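Local coordinates for SusD superfamily protein (Bacteroides thetaiotaomicron VPI-5482, PDB 3HDX), which probably binds polysaccharide at the outer membrane, as a SusD-family homologue in carbohydrate metabolism, at residues 228-233 against 256-261; 195-200 against 221-226. One frame throughout, in Å; residues are numbered along the deposited sequence.

Interaction 1 (228-233 against 256-261). With EDO (1,2-ethanediol), chain I.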
ATOM      1  N   SER A 228      17.153   4.795  -9.792  1.00 14.88           N
ATOM      2  CA  SER A 228      17.935   6.057  -9.705  1.00 17.08           C
ATOM      3  C   SER A 228      17.231   7.224 -10.393  1.00 15.02           C
ATOM      4  O   SER A 228      17.427   8.381  -9.987  1.00 15.36           O
ATOM      5  CB  SER A 228      19.366   5.906 -10.246  1.00 18.57           C
ATOM      6  OG  SER A 228      19.341   5.692 -11.629  1.00 20.94           O
ATOM      7  N   GLU A 229      16.372   6.949 -11.374  1.00 14.17           N
ATOM      8  CA  GLU A 229      15.683   8.035 -12.103  0.50 14.10           C
ATOM      9  C   GLU A 229      14.728   8.826 -11.218  1.00 13.94           C
ATOM     10  O   GLU A 229      14.451   9.983 -11.501  1.00 15.18           O
ATOM     11  CB  GLU A 229      14.907   7.492 -13.300  0.50 15.58           C
ATOM     12  CG  GLU A 229      15.731   6.764 -14.350  0.50 17.38           C
ATOM     13  CD  GLU A 229      16.492   7.686 -15.271  0.50 19.17           C
ATOM     14  OE1 GLU A 229      16.374   8.940 -15.107  0.50 17.87           O
ATOM     15  OE2 GLU A 229      17.218   7.117 -16.146  0.50 20.16           O
ATOM     16  N   ILE A 230      14.183   8.174 -10.183  1.00 12.71           N
ATOM     17  CA  ILE A 230      13.279   8.816  -9.227  1.00 13.25           C
ATOM     18  C   ILE A 230      13.954   9.061  -7.873  1.00 13.88           C
ATOM     19  O   ILE A 230      13.305   9.496  -6.910  1.00 15.17           O
ATOM     20  CB  ILE A 230      11.985   7.991  -9.050  1.00 12.81           C
ATOM     21  CG1 ILE A 230      12.241   6.636  -8.359  1.00 12.43           C
ATOM     22  CG2 ILE A 230      11.275   7.754 -10.394  1.00 12.63           C
ATOM     23  CD1 ILE A 230      10.958   5.959  -7.880  1.00 13.39           C
ATOM     24  N   ASN A 231      15.260   8.765  -7.803  1.00 13.47           N
ATOM     25  CA  ASN A 231      16.030   8.865  -6.573  1.00 14.28           C
ATOM     26  C   ASN A 231      15.524   7.919  -5.457  1.00 14.27           C
ATOM     27  O   ASN A 231      15.468   8.306  -4.296  1.00 15.39           O
ATOM     28  CB  ASN A 231      16.118  10.317  -6.071  1.00 14.43           C
ATOM     29  CG  ASN A 231      17.229  10.515  -5.050  1.00 15.78           C
ATOM     30  OD1 ASN A 231      18.307   9.913  -5.161  1.00 17.07           O
ATOM     31  ND2 ASN A 231      16.979  11.375  -4.071  1.00 17.36           N
ATOM     32  N   ALA A 232      15.111   6.715  -5.852  1.00 13.21           N
ATOM     33  CA  ALA A 232      14.678   5.681  -4.918  1.00 12.66           C
ATOM     34  C   ALA A 232      15.869   4.777  -4.600  1.00 13.27           C
ATOM     35  O   ALA A 232      16.618   4.365  -5.493  1.00 13.70           O
ATOM     36  CB  ALA A 232      13.512   4.866  -5.477  1.00 13.19           C
ATOM     37  N   LYS A 233      16.010   4.471  -3.322  1.00 13.80           N
ATOM     38  CA  LYS A 233      17.122   3.674  -2.794  1.00 13.68           C
ATOM     39  C   LYS A 233      16.613   2.634  -1.816  1.00 13.26           C
ATOM     40  O   LYS A 233      15.439   2.649  -1.423  1.00 14.33           O
ATOM     41  CB  LYS A 233      18.088   4.614  -2.051  1.00 15.98           C
ATOM     42  CG  LYS A 233      18.673   5.739  -2.924  1.00 18.26           C
ATOM     43  CD  LYS A 233      19.543   6.714  -2.156  1.00 22.08           C
ATOM     44  CE  LYS A 233      20.123   7.791  -3.068  1.00 25.24           C
ATOM     45  NZ  LYS A 233      20.909   8.769  -2.266  1.00 27.53           N
ATOM     46  N   SER A 256      12.583   7.540  -1.839  1.00 12.63           N
ATOM     47  CA  SER A 256      12.473   6.110  -1.656  1.00 11.71           C
ATOM     48  C   SER A 256      11.047   5.619  -1.418  1.00 11.76           C
ATOM     49  O   SER A 256      10.800   4.395  -1.463  1.00 13.30           O
ATOM     50  CB  SER A 256      13.448   5.637  -0.581  1.00 12.56           C
ATOM     51  OG  SER A 256      14.805   5.874  -0.992  1.00 13.29           O
ATOM     52  N   ARG A 257      10.116   6.551  -1.201  1.00 11.73           N
ATOM     53  CA  ARG A 257       8.663   6.205  -1.190  1.00 11.43           C
ATOM     54  C   ARG A 257       8.255   6.152  -2.666  1.00 11.98           C
ATOM     55  O   ARG A 257       7.947   7.187  -3.270  1.00 13.45           O
ATOM     56  CB  ARG A 257       7.844   7.194  -0.404  1.00 12.33           C
ATOM     57  CG  ARG A 257       8.206   7.324   1.039  1.00 12.95           C
ATOM     58  CD  ARG A 257       7.157   8.104   1.798  1.00 13.52           C
ATOM     59  NE  ARG A 257       7.071   9.496   1.356  1.00 14.26           N
ATOM     60  CZ  ARG A 257       7.684  10.562   1.897  1.00 14.35           C
ATOM     61  NH1 ARG A 257       8.543  10.459   2.919  1.00 13.66           N
ATOM     62  NH2 ARG A 257       7.459  11.770   1.384  1.00 14.70           N
ATOM     63  N   ILE A 258       8.344   4.970  -3.270  1.00 11.27           N
ATOM     64  CA  ILE A 258       8.025   4.800  -4.698  1.00 12.38           C
ATOM     65  C   ILE A 258       6.562   5.180  -4.967  1.00 12.68           C
ATOM     66  O   ILE A 258       6.279   5.813  -5.988  1.00 13.83           O
ATOM     67  CB  ILE A 258       8.368   3.387  -5.188  1.00 12.94           C
ATOM     68  CG1 ILE A 258       9.874   3.167  -5.106  1.00 13.74           C
ATOM     69  CG2 ILE A 258       7.847   3.140  -6.659  1.00 13.02           C
ATOM     70  CD1 ILE A 258      10.297   1.746  -5.429  1.00 13.81           C
ATOM     71  N   LEU A 259       5.681   4.787  -4.047  1.00 12.45           N
ATOM     72  CA  LEU A 259       4.268   5.196  -4.061  1.00 11.31           C
ATOM     73  C   LEU A 259       3.821   5.373  -2.621  1.00 11.64           C
ATOM     74  O   LEU A 259       3.919   4.431  -1.803  1.00 12.16           O
ATOM     75  CB  LEU A 259       3.392   4.165  -4.802  1.00 12.11           C
ATOM     76  CG  LEU A 259       1.983   4.605  -5.243  1.00 12.39           C
ATOM     77  CD1 LEU A 259       1.454   3.571  -6.252  1.00 14.84           C
ATOM     78  CD2 LEU A 259       0.997   4.783  -4.134  1.00 14.80           C
ATOM     79  N   GLY A 260       3.346   6.564  -2.297  1.00 12.99           N
ATOM     80  CA  GLY A 260       2.837   6.821  -0.964  1.00 12.88           C
ATOM     81  C   GLY A 260       1.995   8.066  -0.921  1.00 14.09           C
ATOM     82  O   GLY A 260       1.804   8.706  -1.958  1.00 14.22           O
ATOM     83  N   PHE A 261       1.454   8.362   0.267  1.00 13.49           N
ATOM     84  CA  PHE A 261       0.555   9.510   0.487  1.00 13.44           C
ATOM     85  C   PHE A 261       0.965  10.196   1.768  1.00 15.34           C
ATOM     86  O   PHE A 261       1.161   9.547   2.808  1.00 16.23           O
ATOM     87  CB  PHE A 261      -0.910   9.065   0.557  1.00 14.81           C
ATOM     88  CG  PHE A 261      -1.340   8.363  -0.679  1.00 14.98           C
ATOM     89  CD1 PHE A 261      -1.783   9.087  -1.780  1.00 15.58           C
ATOM     90  CD2 PHE A 261      -1.205   6.986  -0.787  1.00 15.17           C
ATOM     91  CE1 PHE A 261      -2.076   8.426  -3.002  1.00 15.91           C
ATOM     92  CE2 PHE A 261      -1.514   6.325  -1.995  1.00 15.64           C
ATOM     93  CZ  PHE A 261      -1.955   7.061  -3.093  1.00 13.77           C
TER
HETATM   94  C1  EDO I 608       3.918   9.378  -4.590  1.00 21.24           C
HETATM   95  O1  EDO I 608       3.179   8.210  -4.683  1.00 17.90           O
HETATM   96  C2  EDO I 608       5.370   9.095  -4.437  1.00 20.71           C
HETATM   97  O2  EDO I 608       5.614   8.659  -3.095  1.00 20.52           O
HETATM   98  O   HOH W   1      15.974   8.433  -1.663  1.00 16.05           O
HETATM   99  O   HOH W   2      12.660   2.769  -2.551  1.00 11.92           O

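Interaction 2 (195-200 against 221-226)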
ATOM      1  N   ASN A 195       4.815   9.063  -9.824  1.00 12.29           N
ATOM      2  CA  ASN A 195       5.763   9.120 -10.929  1.00 12.45           C
ATOM      3  C   ASN A 195       5.631   7.875 -11.790  1.00 11.50           C
ATOM      4  O   ASN A 195       4.808   6.971 -11.521  1.00 12.03           O
ATOM      5  CB  ASN A 195       7.183   9.347 -10.361  1.00 12.65           C
ATOM      6  CG  ASN A 195       7.680   8.180  -9.502  1.00 12.25           C
ATOM      7  OD1 ASN A 195       7.770   7.058  -9.987  1.00 11.86           O
ATOM      8  ND2 ASN A 195       8.025   8.458  -8.235  1.00 13.14           N
ATOM      9  N   LYS A 196       6.437   7.799 -12.841  1.00 11.57           N
ATOM     10  CA  LYS A 196       6.324   6.684 -13.778  1.00 12.29           C
ATOM     11  C   LYS A 196       6.494   5.328 -13.062  1.00 10.71           C
ATOM     12  O   LYS A 196       5.769   4.352 -13.372  1.00 11.79           O
ATOM     13  CB  LYS A 196       7.334   6.794 -14.900  1.00 13.40           C
ATOM     14  CG  LYS A 196       7.062   5.905 -16.104  1.00 13.03           C
ATOM     15  CD  LYS A 196       8.234   5.833 -17.092  1.00 14.67           C
ATOM     16  CE  LYS A 196       8.620   7.122 -17.795  1.00 15.56           C
ATOM     17  NZ  LYS A 196       7.478   7.621 -18.651  1.00 17.47           N
ATOM     18  N   LEU A 197       7.458   5.256 -12.132  1.00 11.43           N
ATOM     19  CA  LEU A 197       7.700   4.010 -11.390  1.00 11.16           C
ATOM     20  C   LEU A 197       6.580   3.687 -10.400  1.00 11.70           C
ATOM     21  O   LEU A 197       6.287   2.500 -10.147  1.00 11.08           O
ATOM     22  CB  LEU A 197       9.078   3.958 -10.760  1.00 11.31           C
ATOM     23  CG  LEU A 197      10.235   4.073 -11.761  1.00 11.85           C
ATOM     24  CD1 LEU A 197      11.623   3.859 -11.032  1.00 12.12           C
ATOM     25  CD2 LEU A 197      10.045   3.060 -12.956  1.00 11.62           C
ATOM     26  N   SER A 198       5.932   4.729  -9.860  1.00 10.52           N
ATOM     27  CA  SER A 198       4.725   4.508  -9.031  1.00 11.08           C
ATOM     28  C   SER A 198       3.714   3.682  -9.846  1.00 10.92           C
ATOM     29  O   SER A 198       3.168   2.680  -9.374  1.00  9.89           O
ATOM     30  CB  SER A 198       4.080   5.841  -8.637  1.00 11.28           C
ATOM     31  OG  SER A 198       5.016   6.757  -8.097  1.00 11.47           O
ATOM     32  N   ALA A 199       3.477   4.084 -11.094  1.00 11.04           N
ATOM     33  CA  ALA A 199       2.520   3.353 -11.974  1.00 10.95           C
ATOM     34  C   ALA A 199       2.977   1.926 -12.237  1.00 10.16           C
ATOM     35  O   ALA A 199       2.186   0.982 -12.164  1.00 11.20           O
ATOM     36  CB  ALA A 199       2.281   4.115 -13.287  1.00 10.96           C
ATOM     37  N   TYR A 200       4.266   1.768 -12.561  1.00 10.09           N
ATOM     38  CA  TYR A 200       4.815   0.407 -12.735  1.00 10.61           C
ATOM     39  C   TYR A 200       4.650  -0.467 -11.492  1.00 10.79           C
ATOM     40  O   TYR A 200       4.436  -1.673 -11.625  1.00 10.44           O
ATOM     41  CB  TYR A 200       6.274   0.418 -13.207  1.00 12.11           C
ATOM     42  CG  TYR A 200       6.469   0.623 -14.695  1.00 12.20           C
ATOM     43  CD1 TYR A 200       6.139  -0.376 -15.589  1.00 13.32           C
ATOM     44  CD2 TYR A 200       6.969   1.809 -15.202  1.00 11.68           C
ATOM     45  CE1 TYR A 200       6.327  -0.219 -16.958  1.00 13.68           C
ATOM     46  CE2 TYR A 200       7.205   1.968 -16.579  1.00 12.61           C
ATOM     47  CZ  TYR A 200       6.869   0.974 -17.449  1.00 13.70           C
ATOM     48  OH  TYR A 200       7.048   1.107 -18.793  1.00 15.18           O
ATOM     49  N   ALA A 221      11.366  -5.759 -12.266  1.00 11.57           N
ATOM     50  CA  ALA A 221      12.719  -5.567 -12.832  1.00 11.97           C
ATOM     51  C   ALA A 221      12.886  -4.148 -13.369  1.00 12.29           C
ATOM     52  O   ALA A 221      13.866  -3.474 -13.101  1.00 12.65           O
ATOM     53  CB  ALA A 221      13.007  -6.614 -13.931  1.00 13.32           C
ATOM     54  N   PHE A 222      11.876  -3.659 -14.060  1.00 12.05           N
ATOM     55  CA  PHE A 222      11.947  -2.330 -14.659  1.00 12.20           C
ATOM     56  C   PHE A 222      12.111  -1.278 -13.558  1.00 10.75           C
ATOM     57  O   PHE A 222      12.913  -0.354 -13.658  1.00 12.29           O
ATOM     58  CB  PHE A 222      10.712  -2.030 -15.518  1.00 12.13           C
ATOM     59  CG  PHE A 222      10.841  -0.791 -16.321  1.00 12.70           C
ATOM     60  CD1 PHE A 222      11.401  -0.852 -17.595  1.00 13.51           C
ATOM     61  CD2 PHE A 222      10.467   0.436 -15.808  1.00 12.22           C
ATOM     62  CE1 PHE A 222      11.583   0.326 -18.357  1.00 13.70           C
ATOM     63  CE2 PHE A 222      10.675   1.632 -16.525  1.00 14.15           C
ATOM     64  CZ  PHE A 222      11.215   1.561 -17.828  1.00 14.12           C
ATOM     65  N   ILE A 223      11.338  -1.430 -12.492  1.00 11.59           N
ATOM     66  CA  ILE A 223      11.425  -0.525 -11.355  1.00  9.93           C
ATOM     67  C   ILE A 223      12.814  -0.499 -10.710  1.00 11.31           C
ATOM     68  O   ILE A 223      13.405   0.560 -10.493  1.00 13.15           O
ATOM     69  CB  ILE A 223      10.336  -0.852 -10.286  1.00 10.52           C
ATOM     70  CG1 ILE A 223       8.935  -0.643 -10.855  1.00 11.93           C
ATOM     71  CG2 ILE A 223      10.528   0.014  -9.042  1.00 11.41           C
ATOM     72  CD1 ILE A 223       7.861  -1.429 -10.076  1.00 12.81           C
ATOM     73  N   ILE A 224      13.330  -1.691 -10.424  1.00 11.59           N
ATOM     74  CA  ILE A 224      14.643  -1.827  -9.808  1.00 11.52           C
ATOM     75  C   ILE A 224      15.722  -1.218 -10.685  1.00 11.75           C
ATOM     76  O   ILE A 224      16.606  -0.481 -10.191  1.00 14.34           O
ATOM     77  CB  ILE A 224      14.954  -3.320  -9.526  1.00 12.18           C
ATOM     78  CG1 ILE A 224      14.025  -3.832  -8.407  1.00 12.43           C
ATOM     79  CG2 ILE A 224      16.430  -3.530  -9.140  1.00 13.78           C
ATOM     80  CD1 ILE A 224      13.855  -5.344  -8.324  1.00 13.89           C
ATOM     81  N   ASP A 225      15.609  -1.487 -11.983  1.00 12.67           N
ATOM     82  CA  ASP A 225      16.614  -1.012 -12.939  1.00 12.35           C
ATOM     83  C   ASP A 225      16.540   0.482 -13.211  1.00 13.91           C
ATOM     84  O   ASP A 225      17.497   1.019 -13.728  1.00 16.96           O
ATOM     85  CB  ASP A 225      16.569  -1.823 -14.226  1.00 12.75           C
ATOM     86  CG  ASP A 225      16.958  -3.286 -14.025  1.00 14.57           C
ATOM     87  OD1 ASP A 225      17.689  -3.587 -13.038  1.00 17.23           O
ATOM     88  OD2 ASP A 225      16.518  -4.119 -14.860  1.00 15.86           O
ATOM     89  N   HIS A 226      15.416   1.136 -12.923  1.00 13.91           N
ATOM     90  CA  HIS A 226      15.299   2.574 -13.114  1.00 13.14           C
ATOM     91  C   HIS A 226      15.154   3.370 -11.826  1.00 13.37           C
ATOM     92  O   HIS A 226      14.854   4.571 -11.884  1.00 13.32           O
ATOM     93  CB  HIS A 226      14.121   2.857 -14.044  1.00 13.18           C
ATOM     94  CG  HIS A 226      14.347   2.346 -15.424  1.00 13.21           C
ATOM     95  ND1 HIS A 226      14.147   1.033 -15.755  1.00 14.74           N
ATOM     96  CD2 HIS A 226      14.898   2.941 -16.511  1.00 14.67           C
ATOM     97  CE1 HIS A 226      14.451   0.863 -17.032  1.00 15.81           C
ATOM     98  NE2 HIS A 226      14.907   2.009 -17.517  1.00 16.40           N
TER

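Interaction 1 (228-233 against 256-261)
A direct hydrogen bond crosses between 228-233 and 256-261. Lys233 N donates to Ser256 OG at 3.0 Å, with an N-H...O angle of 150°. The hydroxyl reaches the amide because Ser256 OG stands anti to its own carbonyl carbon, beside the backbone N (chi1 -63°).

Two waters extend this polar seam. The first donates to Asn231 O (water O to Asn231 O, 2.7 Å) and also hydrogen-bonds Ser256 OG; the second lies between Lys233 O and Ser256 O, 2.7 Å from the latter. The Asn231 amide itself turns elsewhere, its ND2 bonding Gln190. An alanine at Ser256 would remove OG, and with it the bond from Lys233 N and one of the two hydrogen bonds of the first water, which would probably loosen the loop at Ala232 and Lys233.

The apolar part lies alongside. Ile258 CG1 meets Ala232 CB at 4.0 Å and the tip of Ile230, CD1, at 4.1 Å, the two isoleucines crossing at about a right angle. Ile230 holds CG1 in the crowded position between N and carbonyl carbon (chi1 67°), and from there CD1 extends to Ile258.

Beyond the loop sits a 1,2-ethanediol, probably from the crystallisation liquor, and its hydrogen bonds to this segment go to backbone atoms: O2 donates to Arg257 O, and O1 accepts from Gly260 N at 2.9 Å. Opposite Thr361 of strand 358-361 the chain makes a classic beta bulge with Ile258 and Leu259.

The chemistry therefore implies a loop docked beside this strand pair by one hydroxyl, one bridging water, a second water between carbonyls and a small aliphatic patch, without any charge pairing.

Interaction 2 (195-200 against 221-226)
Helix segments 196-200 and 221-226 run nearly antiparallel, their N-to-C directions 154° apart and their axes 9.7 Å from each other at closest approach. The backbones come nearest at Leu197 and Ile223, whose CA atoms are 5.9 Å apart. No hydrogen bond joins the segments, so packing of side chains, on one another and on backbone, carries the contact.

Tyr200 and Phe222 lay ring against ring obliquely, centroids 4.5 Å apart and planes inclined at 33°. Tyr200 CE2 comes within 3.5 Å of Phe222 CE2. The opposite face of the Phe222 ring is covered by His226, whose ND1 sits over its centre. That imidazole is fixed by a bond within the helix, His226 ND1 to Phe222 O at 2.8 Å, in the carbonyl plane and on a lone pair.

The pairing is a helical hairpin of 196-209 and 213-226, consistent with the TPR-like helical architecture of SusD proteins. Its first helix opens with a capping box: Ser198 N donates to Asn195 OD1, while Asn195 N donates to Ser198 OG at 2.9 Å.

Leu197 forks into the interface. Its CD2 approaches the edge of the Phe222 ring, and its CD1 lies 3.4 Å from His226 O. Ile223 packs beside it, setting CG1 3.7 Å from Tyr200 CB and CD1 against the Tyr200 carbonyl carbon; Ile366 of helix 363-376 also touches Ile223.

Overall arrangement
After the earlier helices, the last of them 152-169, the chain enters helix 196-209, turns, and returns along helix 213-226, so interaction 2 closes a mostly helical hairpin. The loop that follows opens interaction 1 almost at once, and a further excursion through helix 237-241 brings the chain back at 256-261. The two closures are therefore in series, neither nested nor crossed. In space they touch, with centres about 9 Å apart: Ser198 OG probably hydrogen-bonds Ile258 O at 2.6 Å, and Ile230 CD1 packs on Leu197 CD1. Together they tie the capped start of one helix, the loop after its partner and the two-stranded sheet of 259-261 with 358-361.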